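Local atomic coordinates of P450 epoxidase (Sorangium cellulosum, PDB entry 1Q5D), a protein that belongs to the cytochrome P450 family of mostly helical proteins that carry a haem, an iron protoporphyrin IX. Residues 162-165 with 166-170; 224-227 with 228-231; 237-241 with 242-246; 265-268 with 269-273. One frame throughout, in Å; residues are numbered along the deposited sequence.

Interaction 2 touches both interaction 1 and interaction 3, which do not touch each other, while interaction 4 lies across the chain's centre from interactions 2 and 3, its centre about 38 Å from that of interaction 2 and about 40 Å from that of interaction 3. Interaction 1 meets interaction 2 through a salt bridge, Lys163 NZ to Asp224 OD1 at 3.1 Å. Interactions 2 and 3 belong to consecutive helices, 225-234 and 241-255, and pack directly, with Leu244 CD1 3.6 Å from Leu229 O. The side chains of Val225 in interaction 2 and Phe265 in interaction 4 each stay about 10 Å from the haem; Phe265 and Glu243 of interaction 3 are each about 11 Å from the ligand EPB.

Interaction 1 (162-165 with 166-170); sequences LKVP and AECDE
Val164 and Cys168 make the close side of this turn: CG1 of Val164 packs on CB of Cys168 at 3.6 Å, with the sulfur only slightly farther off. That methyl reaches forward because it stands anti to the backbone N of Val164 (chi1 174°), beside the carbonyl carbon. The other branch, CG2, lies beside the backbone N. Between these two residues the chain turns through Pro165, whose carbonyl oxygen takes the N-H of Cys168, Pro165 O to Cys168 N being 3.0 Å. This bond closes the first turn of the 3-10 segment 166-168, which runs straight into helix 169-182, while Lys163 ends the preceding helix 154-161 in a Schellman motif with positive phi. The connection is thus a tight helix-to-helix corner of the P450 fold. Its outer side is much looser. Pro165 is exposed, and its CD comes no nearer than 4.4 Å to Cys168 SG; Ala166 and Glu167 are likewise exposed. On the inner side Val164 also packs against Val212 of helix 195-218, and the carboxylate of Asp169 turns back to helix 154-161, where Arg156 forms a salt bridge with OD1 and Ser159 a hydrogen bond with OD2.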
ATOM      1  N   LEU A 162      10.279   0.762  14.579  1.00 33.63           N
ATOM      2  CA  LEU A 162      10.714   2.101  14.956  1.00 34.22           C
ATOM      3  C   LEU A 162      10.974   2.221  16.466  1.00 34.72           C
ATOM      4  O   LEU A 162      11.415   3.268  16.936  1.00 33.33           O
ATOM      5  CB  LEU A 162       9.638   3.122  14.569  1.00 33.97           C
ATOM      6  CG  LEU A 162       9.712   3.906  13.253  1.00 34.57           C
ATOM      7  CD1 LEU A 162      10.620   3.320  12.174  1.00 33.83           C
ATOM      8  CD2 LEU A 162       8.291   4.197  12.721  1.00 34.26           C
ATOM      9  N   LYS A 163      10.675   1.154  17.203  1.00 35.56           N
ATOM     10  CA  LYS A 163      10.790   1.122  18.656  1.00 36.66           C
ATOM     11  C   LYS A 163       9.970   2.238  19.298  1.00 37.49           C
ATOM     12  O   LYS A 163      10.458   3.007  20.132  1.00 38.53           O
ATOM     13  CB  LYS A 163      12.264   1.126  19.090  1.00 36.77           C
ATOM     14  CG  LYS A 163      13.027  -0.092  18.542  1.00 37.19           C
ATOM     15  CD  LYS A 163      14.285  -0.396  19.348  1.00 37.81           C
ATOM     16  CE  LYS A 163      14.950  -1.693  18.878  1.00 37.76           C
ATOM     17  NZ  LYS A 163      15.351  -1.639  17.444  1.00 37.26           N
ATOM     18  N   VAL A 164       8.709   2.320  18.881  1.00 37.52           N
ATOM     19  CA  VAL A 164       7.744   3.246  19.458  1.00 37.97           C
ATOM     20  C   VAL A 164       6.794   2.427  20.326  1.00 38.66           C
ATOM     21  O   VAL A 164       6.381   1.352  19.933  1.00 39.11           O
ATOM     22  CB  VAL A 164       6.960   3.989  18.343  1.00 37.54           C
ATOM     23  CG1 VAL A 164       5.844   4.849  18.915  1.00 37.87           C
ATOM     24  CG2 VAL A 164       7.889   4.823  17.509  1.00 37.34           C
ATOM     25  N   PRO A 165       6.477   2.918  21.519  1.00 40.34           N
ATOM     26  CA  PRO A 165       5.573   2.213  22.447  1.00 40.92           C
ATOM     27  C   PRO A 165       4.183   1.959  21.860  1.00 41.81           C
ATOM     28  O   PRO A 165       3.676   2.801  21.113  1.00 41.43           O
ATOM     29  CB  PRO A 165       5.456   3.187  23.628  1.00 41.18           C
ATOM     30  CG  PRO A 165       6.676   4.050  23.535  1.00 41.26           C
ATOM     31  CD  PRO A 165       6.984   4.190  22.074  1.00 40.82           C
ATOM     32  N   ALA A 166       3.568   0.828  22.208  1.00 42.72           N
ATOM     33  CA  ALA A 166       2.240   0.478  21.696  1.00 43.93           C
ATOM     34  C   ALA A 166       1.199   1.559  22.001  1.00 45.92           C
ATOM     35  O   ALA A 166       0.134   1.618  21.371  1.00 45.38           O
ATOM     36  CB  ALA A 166       1.791  -0.880  22.243  1.00 43.56           C
ATOM     37  N   GLU A 167       1.520   2.421  22.963  1.00 46.89           N
ATOM     38  CA  GLU A 167       0.624   3.495  23.364  1.00 48.81           C
ATOM     39  C   GLU A 167       0.364   4.484  22.218  1.00 47.58           C
ATOM     40  O   GLU A 167      -0.730   5.033  22.107  1.00 48.05           O
ATOM     41  CB  GLU A 167       1.209   4.227  24.575  1.00 51.34           C
ATOM     42  CG  GLU A 167       0.249   5.178  25.266  1.00 54.24           C
ATOM     43  CD  GLU A 167       0.965   6.193  26.141  1.00 55.94           C
ATOM     44  OE1 GLU A 167       0.269   7.017  26.772  1.00 56.89           O
ATOM     45  OE2 GLU A 167       2.218   6.168  26.203  1.00 57.09           O
ATOM     46  N   CYS A 168       1.374   4.692  21.376  1.00 45.53           N
ATOM     47  CA  CYS A 168       1.311   5.660  20.276  1.00 43.83           C
ATOM     48  C   CYS A 168       0.720   5.102  18.987  1.00 41.97           C
ATOM     49  O   CYS A 168       0.606   5.813  17.986  1.00 40.96           O
ATOM     50  CB  CYS A 168       2.711   6.172  19.954  1.00 44.14           C
ATOM     51  SG  CYS A 168       3.589   6.912  21.343  1.00 46.52           S
ATOM     52  N   ASP A 169       0.350   3.834  19.011  1.00 40.49           N
ATOM     53  CA  ASP A 169      -0.070   3.154  17.794  1.00 40.03           C
ATOM     54  C   ASP A 169      -1.269   3.815  17.129  1.00 40.03           C
ATOM     55  O   ASP A 169      -1.243   4.088  15.934  1.00 38.70           O
ATOM     56  CB  ASP A 169      -0.368   1.693  18.086  1.00 39.62           C
ATOM     57  CG  ASP A 169       0.891   0.837  18.092  1.00 39.16           C
ATOM     58  OD1 ASP A 169       0.760  -0.386  18.225  1.00 39.73           O
ATOM     59  OD2 ASP A 169       2.046   1.299  17.980  1.00 38.87           O
ATOM     60  N   GLU A 170      -2.313   4.066  17.911  1.00 41.07           N
ATOM     61  CA  GLU A 170      -3.556   4.617  17.380  1.00 42.53           C
ATOM     62  C   GLU A 170      -3.354   5.981  16.748  1.00 41.08           C
ATOM     63  O   GLU A 170      -3.918   6.266  15.697  1.00 41.30           O
ATOM     64  CB  GLU A 170      -4.634   4.681  18.467  1.00 45.85           C
ATOM     65  CG  GLU A 170      -5.451   3.399  18.579  1.00 49.64           C
ATOM     66  CD  GLU A 170      -6.092   3.010  17.262  1.00 52.18           C
ATOM     67  OE1 GLU A 170      -6.650   3.905  16.584  1.00 53.45           O
ATOM     68  OE2 GLU A 170      -6.038   1.808  16.897  1.00 53.93           O
TER

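Interaction 2 (224-227 with 228-231); sequences DVLT and MLLQ
Gln231 lies one turn beyond Thr227, and its side chain can be followed outward over that residue. CB is 3.6 Å from Thr227 O, and CG comes closer to the same oxygen, at 3.3 Å. CD then passes by the threonine methyl, and at the tip OE1 is 3.7 Å from Thr227 CG2, a van der Waals approach between side chains that cross at a slant. The backbone N-H of Gln231 bonds to the same oxygen, Thr227 O. On another side of the helix Val225 and Leu229 lie side by side, pointing the same way, CG1 of the valine 4.0 Å from CD1 of the leucine. Leu229 continues onto Leu244 and Leu247 of helix 241-255. The polar end of the turn is held at Asp224, where OD2 accepts from both Thr227 N and Thr227 OG1, each 2.9 Å away; the two donors come from opposite faces of the carboxylate plane. With OG1 of Thr227 beside its own backbone N (chi1 -68°), both can reach the same oxygen. Arg216 also forms a salt bridge with OD2, and Thr227 OG1 is hydrogen-bonded with Leu221 N. Asp224 is therefore the N-cap of helix 225-234, its carboxylate closing the first turn.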
ATOM      1  N   ASP A 224      19.368  -0.475  15.138  1.00 40.09           N
ATOM      2  CA  ASP A 224      18.120   0.271  15.195  1.00 37.51           C
ATOM      3  C   ASP A 224      17.995   1.139  13.961  1.00 35.93           C
ATOM      4  O   ASP A 224      18.922   1.866  13.614  1.00 36.70           O
ATOM      5  CB  ASP A 224      18.093   1.119  16.471  1.00 37.18           C
ATOM      6  CG  ASP A 224      16.825   1.933  16.601  1.00 36.16           C
ATOM      7  OD1 ASP A 224      15.747   1.326  16.742  1.00 36.73           O
ATOM      8  OD2 ASP A 224      16.812   3.175  16.574  1.00 36.10           O
ATOM      9  N   VAL A 225      16.858   1.052  13.278  1.00 35.86           N
ATOM     10  CA  VAL A 225      16.697   1.721  11.990  1.00 33.52           C
ATOM     11  C   VAL A 225      16.769   3.227  12.141  1.00 32.69           C
ATOM     12  O   VAL A 225      17.534   3.908  11.434  1.00 32.27           O
ATOM     13  CB  VAL A 225      15.338   1.373  11.312  1.00 34.76           C
ATOM     14  CG1 VAL A 225      15.134   2.226  10.061  1.00 35.84           C
ATOM     15  CG2 VAL A 225      15.275  -0.087  10.977  1.00 35.46           C
ATOM     16  N   LEU A 226      15.969   3.751  13.063  1.00 31.65           N
ATOM     17  CA  LEU A 226      15.957   5.199  13.319  1.00 30.86           C
ATOM     18  C   LEU A 226      17.324   5.727  13.746  1.00 29.84           C
ATOM     19  O   LEU A 226      17.802   6.735  13.219  1.00 30.76           O
ATOM     20  CB  LEU A 226      14.896   5.569  14.352  1.00 29.67           C
ATOM     21  CG  LEU A 226      13.446   5.620  13.867  1.00 30.71           C
ATOM     22  CD1 LEU A 226      12.557   6.217  14.959  1.00 30.23           C
ATOM     23  CD2 LEU A 226      13.301   6.427  12.550  1.00 28.53           C
ATOM     24  N   THR A 227      17.962   5.056  14.698  1.00 30.49           N
ATOM     25  CA  THR A 227      19.310   5.470  15.094  1.00 30.64           C
ATOM     26  C   THR A 227      20.222   5.522  13.876  1.00 30.77           C
ATOM     27  O   THR A 227      20.993   6.468  13.692  1.00 30.94           O
ATOM     28  CB  THR A 227      19.892   4.497  16.135  1.00 30.71           C
ATOM     29  OG1 THR A 227      19.171   4.626  17.359  1.00 31.57           O
ATOM     30  CG2 THR A 227      21.328   4.886  16.522  1.00 30.71           C
ATOM     31  N   MET A 228      20.136   4.489  13.041  1.00 32.15           N
ATOM     32  CA  MET A 228      20.951   4.430  11.828  1.00 33.62           C
ATOM     33  C   MET A 228      20.692   5.641  10.933  1.00 32.93           C
ATOM     34  O   MET A 228      21.635   6.286  10.452  1.00 33.14           O
ATOM     35  CB  MET A 228      20.688   3.121  11.063  1.00 36.27           C
ATOM     36  CG  MET A 228      21.540   2.963   9.808  1.00 39.48           C
ATOM     37  SD  MET A 228      20.793   3.783   8.377  1.00 42.64           S
ATOM     38  CE  MET A 228      19.271   2.775   8.213  1.00 41.39           C
ATOM     39  N   LEU A 229      19.418   5.960  10.722  1.00 32.03           N
ATOM     40  CA  LEU A 229      19.056   7.109   9.900  1.00 32.25           C
ATOM     41  C   LEU A 229      19.575   8.398  10.539  1.00 33.39           C
ATOM     42  O   LEU A 229      20.150   9.258   9.867  1.00 33.26           O
ATOM     43  CB  LEU A 229      17.528   7.179   9.686  1.00 31.79           C
ATOM     44  CG  LEU A 229      16.939   6.039   8.848  1.00 32.50           C
ATOM     45  CD1 LEU A 229      15.391   6.032   8.903  1.00 32.64           C
ATOM     46  CD2 LEU A 229      17.441   6.111   7.401  1.00 32.23           C
ATOM     47  N   LEU A 230      19.403   8.515  11.846  1.00 34.19           N
ATOM     48  CA  LEU A 230      19.834   9.729  12.537  1.00 36.41           C
ATOM     49  C   LEU A 230      21.341   9.955  12.411  1.00 38.26           C
ATOM     50  O   LEU A 230      21.789  11.080  12.201  1.00 38.52           O
ATOM     51  CB  LEU A 230      19.389   9.690  13.993  1.00 35.31           C
ATOM     52  CG  LEU A 230      17.871   9.823  14.118  1.00 34.93           C
ATOM     53  CD1 LEU A 230      17.330   9.175  15.404  1.00 34.91           C
ATOM     54  CD2 LEU A 230      17.454  11.278  13.996  1.00 33.97           C
ATOM     55  N   GLN A 231      22.111   8.874  12.496  1.00 40.49           N
ATOM     56  CA  GLN A 231      23.555   8.961  12.352  1.00 43.65           C
ATOM     57  C   GLN A 231      23.952   9.371  10.941  1.00 44.42           C
ATOM     58  O   GLN A 231      24.842  10.205  10.760  1.00 45.30           O
ATOM     59  CB  GLN A 231      24.205   7.639  12.726  1.00 44.58           C
ATOM     60  CG  GLN A 231      24.112   7.323  14.197  1.00 46.83           C
ATOM     61  CD  GLN A 231      24.789   6.012  14.536  1.00 48.63           C
ATOM     62  OE1 GLN A 231      24.896   5.646  15.706  1.00 50.27           O
ATOM     63  NE2 GLN A 231      25.260   5.307  13.515  1.00 49.64           N
TER

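Interaction 3 (237-241 with 242-246); sequences SRLST and KELVA
Glu243 OE2 takes the backbone N-H of Ser240 at 2.9 Å, in a nearly straight bond (N-H...O 172°) whose donor stands above the carboxylate plane, 42° out of it. The same glutamate gives its own backbone N-H to the serine hydroxyl oxygen, Glu243 N to Ser240 OG being 3.0 Å. Ser240 OG can accept it because it sits between the backbone N and the carbonyl carbon (chi1 80°), which turns it in over the start of the helix. The carboxylate is held at its other oxygen too: Arg105 forms a salt bridge with OE1 and donates to the carbonyl oxygen of Arg238, so one guanidinium group bridges the glutamate and the incoming loop. Beside these bonds Leu239 brings its branches down on the first turn. CD1 lies 3.6 Å from Glu243 CB, and CD2 is 3.8 Å from Leu244 CB, the two leucine side chains crossing at about a right angle. Leu239 also touches Leu229 of helix 225-234 and Val106 and Leu109 of helix 100-110, placing this end among three helices. The reciprocal pair of bonds between Ser240 and Glu243 is a capping box, here starting helix 241-255 of the P450 fold.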
ATOM      1  N   SER A 237      27.121  13.890   4.125  1.00 64.96           N
ATOM      2  CA  SER A 237      25.919  14.268   3.403  1.00 63.75           C
ATOM      3  C   SER A 237      25.286  13.035   2.776  1.00 61.99           C
ATOM      4  O   SER A 237      25.284  12.886   1.555  1.00 62.13           O
ATOM      5  CB  SER A 237      26.238  15.313   2.329  1.00 64.31           C
ATOM      6  OG  SER A 237      27.401  16.059   2.664  1.00 65.21           O
ATOM      7  N   ARG A 238      24.767  12.148   3.621  1.00 59.69           N
ATOM      8  CA  ARG A 238      24.088  10.942   3.153  1.00 57.31           C
ATOM      9  C   ARG A 238      22.570  11.032   3.349  1.00 54.56           C
ATOM     10  O   ARG A 238      21.815  10.283   2.727  1.00 54.07           O
ATOM     11  CB  ARG A 238      24.644   9.684   3.833  1.00 58.54           C
ATOM     12  CG  ARG A 238      25.601   9.941   4.996  1.00 60.13           C
ATOM     13  CD  ARG A 238      26.412   8.705   5.418  1.00 61.21           C
ATOM     14  NE  ARG A 238      26.459   8.543   6.871  1.00 62.07           N
ATOM     15  CZ  ARG A 238      26.327   7.381   7.505  1.00 62.56           C
ATOM     16  NH1 ARG A 238      26.140   6.260   6.817  1.00 62.76           N
ATOM     17  NH2 ARG A 238      26.381   7.337   8.830  1.00 62.78           N
ATOM     18  N   LEU A 239      22.133  11.960   4.197  1.00 51.28           N
ATOM     19  CA  LEU A 239      20.708  12.149   4.463  1.00 48.44           C
ATOM     20  C   LEU A 239      20.458  13.489   5.153  1.00 47.19           C
ATOM     21  O   LEU A 239      21.115  13.811   6.147  1.00 47.94           O
ATOM     22  CB  LEU A 239      20.185  10.998   5.330  1.00 46.91           C
ATOM     23  CG  LEU A 239      18.677  10.857   5.568  1.00 46.29           C
ATOM     24  CD1 LEU A 239      17.939  10.551   4.264  1.00 45.96           C
ATOM     25  CD2 LEU A 239      18.429   9.772   6.602  1.00 45.38           C
ATOM     26  N   SER A 240      19.525  14.273   4.620  1.00 44.72           N
ATOM     27  CA  SER A 240      19.146  15.542   5.247  1.00 43.01           C
ATOM     28  C   SER A 240      18.042  15.347   6.287  1.00 42.38           C
ATOM     29  O   SER A 240      17.336  14.338   6.285  1.00 40.46           O
ATOM     30  CB  SER A 240      18.682  16.549   4.193  1.00 43.17           C
ATOM     31  OG  SER A 240      17.333  16.288   3.809  1.00 41.89           O
ATOM     32  N   THR A 241      17.886  16.327   7.175  1.00 42.21           N
ATOM     33  CA  THR A 241      16.839  16.271   8.186  1.00 41.81           C
ATOM     34  C   THR A 241      15.454  16.144   7.536  1.00 40.49           C
ATOM     35  O   THR A 241      14.636  15.343   7.969  1.00 40.61           O
ATOM     36  CB  THR A 241      16.928  17.514   9.115  1.00 42.74           C
ATOM     37  OG1 THR A 241      18.132  17.430   9.891  1.00 43.46           O
ATOM     38  CG2 THR A 241      15.828  17.502  10.182  1.00 42.16           C
ATOM     39  N   LYS A 242      15.200  16.916   6.486  1.00 39.58           N
ATOM     40  CA  LYS A 242      13.884  16.887   5.840  1.00 38.21           C
ATOM     41  C   LYS A 242      13.653  15.563   5.107  1.00 36.39           C
ATOM     42  O   LYS A 242      12.538  15.055   5.073  1.00 34.49           O
ATOM     43  CB  LYS A 242      13.713  18.064   4.881  1.00 39.44           C
ATOM     44  CG  LYS A 242      13.441  19.401   5.572  1.00 41.15           C
ATOM     45  CD  LYS A 242      13.704  20.533   4.593  1.00 42.60           C
ATOM     46  CE  LYS A 242      13.379  21.894   5.187  1.00 43.96           C
ATOM     47  NZ  LYS A 242      13.157  22.875   4.094  1.00 44.84           N
ATOM     48  N   GLU A 243      14.713  15.016   4.521  1.00 35.15           N
ATOM     49  CA  GLU A 243      14.632  13.724   3.846  1.00 34.79           C
ATOM     50  C   GLU A 243      14.310  12.657   4.886  1.00 33.55           C
ATOM     51  O   GLU A 243      13.486  11.771   4.658  1.00 32.05           O
ATOM     52  CB  GLU A 243      15.957  13.388   3.143  1.00 34.66           C
ATOM     53  CG  GLU A 243      16.166  14.064   1.794  1.00 35.44           C
ATOM     54  CD  GLU A 243      17.604  13.941   1.302  1.00 37.23           C
ATOM     55  OE1 GLU A 243      17.895  14.345   0.153  1.00 37.42           O
ATOM     56  OE2 GLU A 243      18.454  13.438   2.066  1.00 37.77           O
ATOM     57  N   LEU A 244      14.980  12.744   6.030  1.00 32.77           N
ATOM     58  CA  LEU A 244      14.791  11.758   7.088  1.00 32.06           C
ATOM     59  C   LEU A 244      13.356  11.792   7.616  1.00 31.01           C
ATOM     60  O   LEU A 244      12.704  10.757   7.778  1.00 29.54           O
ATOM     61  CB  LEU A 244      15.807  11.997   8.211  1.00 33.33           C
ATOM     62  CG  LEU A 244      15.687  11.024   9.377  1.00 34.64           C
ATOM     63  CD1 LEU A 244      17.005  10.885  10.146  1.00 34.73           C
ATOM     64  CD2 LEU A 244      14.552  11.474  10.298  1.00 35.01           C
ATOM     65  N   VAL A 245      12.849  12.992   7.881  1.00 30.56           N
ATOM     66  CA  VAL A 245      11.491  13.112   8.402  1.00 30.62           C
ATOM     67  C   VAL A 245      10.497  12.643   7.345  1.00 30.07           C
ATOM     68  O   VAL A 245       9.546  11.932   7.652  1.00 29.53           O
ATOM     69  CB  VAL A 245      11.169  14.559   8.845  1.00 30.19           C
ATOM     70  CG1 VAL A 245       9.710  14.672   9.300  1.00 30.78           C
ATOM     71  CG2 VAL A 245      12.095  14.963   9.988  1.00 31.70           C
ATOM     72  N   ALA A 246      10.753  13.011   6.093  1.00 30.19           N
ATOM     73  CA  ALA A 246       9.862  12.608   5.008  1.00 29.81           C
ATOM     74  C   ALA A 246       9.868  11.093   4.839  1.00 28.34           C
ATOM     75  O   ALA A 246       8.851  10.509   4.500  1.00 28.19           O
ATOM     76  CB  ALA A 246      10.242  13.269   3.730  1.00 29.21           C
TER

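Interaction 4 (265-268 with 269-273); sequences FAVL and NLLRS
Asn269 folds its amide back one turn onto Phe265, near the C-terminal end of helix 257-272 in the P450 fold. Phe265 O takes two N-H groups from this one residue: Asn269 N at 2.9 Å and Asn269 ND2, also at 2.9 Å. They reach the oxygen from opposite faces of its carbonyl plane, and the oxygen lies close to the plane of the Asn269 amide (13° out of it). The ND2 bond, together with a weak one to Asp298, should restrain the rotation of the amide.

On another side of the helix Val267 and Leu271 run side by side in the same direction, CG1 and CD1 3.9 Å apart. The backbone between them keeps the helical step, Leu271 N bonding to Val267 O. Farther out, strand 406-412 lies against these residues, with Leu409 touching Val267 and Leu268 and Val411 touching Leu271. Phe383 of helix 368-385 meets Leu270 and Leu271, and Val294 of helix 287-297 touches Phe265 and Ala266.

On the solvent side Arg272, extended from CG to NE, passes obliquely over Leu268. That leucine has CG anti to its backbone N (chi1 175°), which brings its branched end against one face of the guanidinium: CD2 lies 3.6 Å from the plane, displaced from the centre of the group, and CD1 is 3.3 Å from Arg272 NE.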
ATOM      1  N   PHE A 265      -8.210  -8.605   2.426  1.00 27.66           N
ATOM      2  CA  PHE A 265      -8.458  -9.206   1.121  1.00 27.33           C
ATOM      3  C   PHE A 265      -8.017 -10.693   1.138  1.00 28.38           C
ATOM      4  O   PHE A 265      -8.629 -11.544   0.494  1.00 28.28           O
ATOM      5  CB  PHE A 265      -7.672  -8.468   0.040  1.00 27.93           C
ATOM      6  CG  PHE A 265      -8.409  -7.302  -0.601  1.00 28.99           C
ATOM      7  CD1 PHE A 265      -8.910  -6.256   0.160  1.00 29.34           C
ATOM      8  CD2 PHE A 265      -8.559  -7.246  -1.968  1.00 29.81           C
ATOM      9  CE1 PHE A 265      -9.568  -5.169  -0.452  1.00 29.92           C
ATOM     10  CE2 PHE A 265      -9.219  -6.168  -2.587  1.00 29.81           C
ATOM     11  CZ  PHE A 265      -9.718  -5.133  -1.815  1.00 30.07           C
ATOM     12  N   ALA A 266      -6.955 -10.999   1.870  1.00 27.50           N
ATOM     13  CA  ALA A 266      -6.473 -12.385   1.931  1.00 28.09           C
ATOM     14  C   ALA A 266      -7.510 -13.284   2.585  1.00 28.83           C
ATOM     15  O   ALA A 266      -7.833 -14.352   2.048  1.00 30.32           O
ATOM     16  CB  ALA A 266      -5.116 -12.475   2.653  1.00 27.52           C
ATOM     17  N   VAL A 267      -8.038 -12.849   3.726  1.00 28.78           N
ATOM     18  CA  VAL A 267      -9.072 -13.596   4.437  1.00 30.40           C
ATOM     19  C   VAL A 267     -10.322 -13.729   3.576  1.00 31.69           C
ATOM     20  O   VAL A 267     -10.893 -14.811   3.471  1.00 31.46           O
ATOM     21  CB  VAL A 267      -9.437 -12.929   5.794  1.00 30.12           C
ATOM     22  CG1 VAL A 267     -10.736 -13.510   6.347  1.00 30.92           C
ATOM     23  CG2 VAL A 267      -8.284 -13.087   6.824  1.00 30.58           C
ATOM     24  N   LEU A 268     -10.737 -12.625   2.951  1.00 32.95           N
ATOM     25  CA  LEU A 268     -11.899 -12.634   2.063  1.00 32.57           C
ATOM     26  C   LEU A 268     -11.735 -13.664   0.946  1.00 33.39           C
ATOM     27  O   LEU A 268     -12.637 -14.472   0.686  1.00 33.19           O
ATOM     28  CB  LEU A 268     -12.125 -11.242   1.455  1.00 33.10           C
ATOM     29  CG  LEU A 268     -13.244 -11.160   0.412  1.00 34.08           C
ATOM     30  CD1 LEU A 268     -14.524 -11.836   0.930  1.00 35.22           C
ATOM     31  CD2 LEU A 268     -13.528  -9.706   0.037  1.00 34.07           C
ATOM     32  N   ASN A 269     -10.591 -13.623   0.278  1.00 33.08           N
ATOM     33  CA  ASN A 269     -10.355 -14.492  -0.856  1.00 33.44           C
ATOM     34  C   ASN A 269     -10.203 -15.956  -0.484  1.00 33.81           C
ATOM     35  O   ASN A 269     -10.528 -16.822  -1.282  1.00 34.76           O
ATOM     36  CB  ASN A 269      -9.163 -14.006  -1.685  1.00 33.27           C
ATOM     37  CG  ASN A 269      -9.557 -12.939  -2.677  1.00 33.63           C
ATOM     38  OD1 ASN A 269     -10.095 -13.230  -3.747  1.00 34.40           O
ATOM     39  ND2 ASN A 269      -9.283 -11.693  -2.334  1.00 33.12           N
ATOM     40  N   LEU A 270      -9.740 -16.230   0.730  1.00 34.74           N
ATOM     41  CA  LEU A 270      -9.624 -17.610   1.199  1.00 36.48           C
ATOM     42  C   LEU A 270     -10.978 -18.146   1.663  1.00 38.09           C
ATOM     43  O   LEU A 270     -11.258 -19.332   1.513  1.00 39.05           O
ATOM     44  CB  LEU A 270      -8.566 -17.733   2.307  1.00 35.46           C
ATOM     45  CG  LEU A 270      -7.132 -17.589   1.805  1.00 35.32           C
ATOM     46  CD1 LEU A 270      -6.109 -17.518   2.966  1.00 35.39           C
ATOM     47  CD2 LEU A 270      -6.761 -18.701   0.816  1.00 35.63           C
ATOM     48  N   LEU A 271     -11.827 -17.277   2.213  1.00 39.24           N
ATOM     49  CA  LEU A 271     -13.214 -17.660   2.498  1.00 39.54           C
ATOM     50  C   LEU A 271     -13.986 -17.922   1.203  1.00 40.79           C
ATOM     51  O   LEU A 271     -14.822 -18.827   1.152  1.00 41.45           O
ATOM     52  CB  LEU A 271     -13.928 -16.586   3.310  1.00 38.38           C
ATOM     53  CG  LEU A 271     -13.392 -16.319   4.716  1.00 37.77           C
ATOM     54  CD1 LEU A 271     -14.144 -15.176   5.356  1.00 36.23           C
ATOM     55  CD2 LEU A 271     -13.472 -17.575   5.586  1.00 36.69           C
ATOM     56  N   ARG A 272     -13.692 -17.137   0.166  1.00 41.53           N
ATOM     57  CA  ARG A 272     -14.346 -17.270  -1.144  1.00 43.22           C
ATOM     58  C   ARG A 272     -13.883 -18.469  -1.982  1.00 43.52           C
ATOM     59  O   ARG A 272     -14.601 -18.906  -2.879  1.00 43.85           O
ATOM     60  CB  ARG A 272     -14.155 -15.994  -1.969  1.00 43.70           C
ATOM     61  CG  ARG A 272     -15.209 -14.945  -1.742  1.00 45.04           C
ATOM     62  CD  ARG A 272     -14.938 -13.659  -2.491  1.00 46.32           C
ATOM     63  NE  ARG A 272     -15.796 -12.567  -2.042  1.00 47.25           N
ATOM     64  CZ  ARG A 272     -15.688 -11.319  -2.485  1.00 48.11           C
ATOM     65  NH1 ARG A 272     -14.755 -11.012  -3.384  1.00 47.92           N
ATOM     66  NH2 ARG A 272     -16.507 -10.373  -2.025  1.00 48.62           N
ATOM     67  N   SER A 273     -12.685 -18.980  -1.722  1.00 44.67           N
ATOM     68  CA  SER A 273     -12.191 -20.168  -2.429  1.00 45.80           C
ATOM     69  C   SER A 273     -11.853 -21.300  -1.464  1.00 46.18           C
ATOM     70  O   SER A 273     -10.713 -21.421  -1.009  1.00 45.85           O
ATOM     71  CB  SER A 273     -10.960 -19.835  -3.270  1.00 46.35           C
ATOM     72  OG  SER A 273     -11.242 -18.811  -4.207  1.00 48.55           O
TER